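Local coordinates for protein pectate lyase (Pectobacterium carotovorum, PDB 4U49) that probably cleaves polygalacturonate and methylated pectins internally by calcium-dependent beta-elimination, leaving oligosaccharides with unsaturated galacturonosyl ends, at residues 231-234 and 235-238. Sequence-based numbering, arbitrary orientation.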
ATOM      1  N   GLN A 231       6.100   1.109  11.660  1.00 16.60           N
ATOM      2  CA  GLN A 231       5.398   0.295  12.656  1.00 16.62           C
ATOM      3  C   GLN A 231       6.232   0.126  13.926  1.00 21.04           C
ATOM      4  O   GLN A 231       6.960  -0.858  14.087  1.00 21.69           O
ATOM      5  CB  GLN A 231       5.059  -1.093  12.091  1.00 20.66           C
ATOM      6  CG  GLN A 231       4.136  -1.936  12.963  1.00 21.76           C
ATOM      7  CD  GLN A 231       3.784  -3.287  12.336  1.00 22.15           C
ATOM      8  OE1 GLN A 231       3.634  -3.394  11.120  1.00 23.74           O
ATOM      9  NE2 GLN A 231       3.664  -4.326  13.170  1.00 21.14           N
ATOM     10  N   ASN A 232       6.135   1.092  14.828  1.00 26.37           N
ATOM     11  CA  ASN A 232       7.001   1.126  15.995  1.00 26.38           C
ATOM     12  C   ASN A 232       6.422   0.387  17.192  1.00 24.50           C
ATOM     13  O   ASN A 232       7.166  -0.079  18.057  1.00 23.47           O
ATOM     14  CB  ASN A 232       7.299   2.578  16.358  1.00 33.22           C
ATOM     15  CG  ASN A 232       8.395   3.176  15.495  1.00 37.96           C
ATOM     16  OD1 ASN A 232       8.194   4.191  14.827  1.00 41.48           O
ATOM     17  ND2 ASN A 232       9.564   2.533  15.492  1.00 30.75           N
ATOM     18  N   ALA A 233       5.099   0.272  17.235  1.00 22.93           N
ATOM     19  CA  ALA A 233       4.437  -0.417  18.333  1.00 24.32           C
ATOM     20  C   ALA A 233       4.704  -1.915  18.287  1.00 24.00           C
ATOM     21  O   ALA A 233       4.865  -2.500  17.211  1.00 20.78           O
ATOM     22  CB  ALA A 233       2.942  -0.145  18.304  1.00 24.76           C
ATOM     23  N   LYS A 234       4.760  -2.526  19.466  1.00 21.44           N
ATOM     24  CA  LYS A 234       4.855  -3.974  19.586  1.00 21.92           C
ATOM     25  C   LYS A 234       3.447  -4.548  19.680  1.00 23.87           C
ATOM     26  O   LYS A 234       2.488  -3.799  19.880  1.00 23.48           O
ATOM     27  CB  LYS A 234       5.681  -4.367  20.810  1.00 27.15           C
ATOM     28  CG  LYS A 234       6.931  -3.523  21.004  1.00 24.71           C
ATOM     29  CD  LYS A 234       7.667  -3.914  22.273  1.00 28.07           C
ATOM     30  CE  LYS A 234       8.840  -2.984  22.553  1.00 28.52           C
ATOM     31  NZ  LYS A 234       8.418  -1.595  22.895  1.00 26.37           N
ATOM     32  N   ASN A 235       3.328  -5.866  19.541  1.00 20.77           N
ATOM     33  CA  ASN A 235       2.024  -6.523  19.523  1.00 23.86           C
ATOM     34  C   ASN A 235       1.124  -5.855  18.490  1.00 25.97           C
ATOM     35  O   ASN A 235      -0.065  -5.626  18.725  1.00 26.03           O
ATOM     36  CB  ASN A 235       1.380  -6.492  20.911  1.00 26.21           C
ATOM     37  CG  ASN A 235       2.325  -6.962  22.001  1.00 31.26           C
ATOM     38  OD1 ASN A 235       2.743  -6.179  22.857  1.00 33.11           O
ATOM     39  ND2 ASN A 235       2.673  -8.243  21.970  1.00 33.08           N
ATOM     40  N   SER A 236       1.723  -5.529  17.351  1.00 22.64           N
ATOM     41  CA  SER A 236       1.052  -4.803  16.286  1.00 20.40           C
ATOM     42  C   SER A 236       1.124  -5.597  14.992  1.00 18.78           C
ATOM     43  O   SER A 236       2.025  -6.414  14.805  1.00 17.37           O
ATOM     44  CB  SER A 236       1.685  -3.426  16.098  1.00 24.02           C
ATOM     45  OG  SER A 236       3.045  -3.550  15.704  1.00 25.76           O
ATOM     46  N   HIS A 237       0.176  -5.347  14.097  1.00 16.50           N
ATOM     47  CA  HIS A 237       0.089  -6.104  12.860  1.00 17.79           C
ATOM     48  C   HIS A 237      -0.310  -5.208  11.693  1.00 16.28           C
ATOM     49  O   HIS A 237      -1.353  -4.559  11.728  1.00 17.00           O
ATOM     50  CB  HIS A 237      -0.920  -7.245  13.017  1.00 18.39           C
ATOM     51  CG  HIS A 237      -0.874  -8.257  11.917  1.00 18.02           C
ATOM     52  ND1 HIS A 237      -1.870  -9.192  11.728  1.00 17.94           N
ATOM     53  CD2 HIS A 237       0.050  -8.493  10.955  1.00 17.72           C
ATOM     54  CE1 HIS A 237      -1.565  -9.954  10.694  1.00 20.72           C
ATOM     55  NE2 HIS A 237      -0.405  -9.552  10.207  1.00 17.43           N
ATOM     56  N   THR A 238       0.530  -5.166  10.665  1.00 15.50           N
ATOM     57  CA  THR A 238       0.176  -4.479   9.431  1.00 13.46           C
ATOM     58  C   THR A 238      -0.124  -5.505   8.350  1.00 15.00           C
ATOM     59  O   THR A 238       0.667  -6.424   8.114  1.00 12.18           O
ATOM     60  CB  THR A 238       1.290  -3.529   8.950  1.00 13.73           C
ATOM     61  OG1 THR A 238       1.446  -2.455   9.890  1.00 15.10           O
ATOM     62  CG2 THR A 238       0.947  -2.950   7.584  1.00 14.00           C
TER
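Gln231 reaches across a short bend between strands of the parallel beta-helix, the fold of this pectate lyase family, and its carboxamide is gripped by Ser236 and Thr238. The bend joins the short strand 229-230 to strand 236-241, so the chain nearly reverses; Gln231 from one arm and Ser236 and Thr238 from the other point their side chains into it. Gln231 suits its place because it is long and carries both a donor and an acceptor: CG stands anti to the backbone N (chi1 -171°) and the chain runs on extended, laying the amide alongside the strand. NE2 donates to Ser236 OG over 2.7 Å with a moderately bent N-H...O angle of 145°. OE1 accepts from Thr238 OG1, also at 2.7 Å, but the hydroxyl sits above the carbonyl plane. Each end of the amide has a second partner, Trp254 NE1 at OE1 and Asn268 O at NE2, which together fix its rotation; Asn202 ND2 in turn bonds Thr238 OG1.

Serine fits the centre because a hydroxyl can accept and donate at once. While taking the Gln231 N-H, Ser236 OG, set between its own backbone N and carbonyl carbon, gives its proton to Ala233 O at 2.6 Å. The methyl of Ala233 packs against Ser236, CB to CB 4.1 Å, a close approach consistent with so small a side chain.

Packing slackens at the tip. Lys234 points its CB away from the other arm, and its NZ bonds Asn262 O. Asn235, exposed to solvent, takes the left-handed backbone conformation (phi 52°) that asparagine tolerates better than most residues, which swings the chain into the strand. This positive phi brings Asn235 CB to 3.1 Å from Lys234 O.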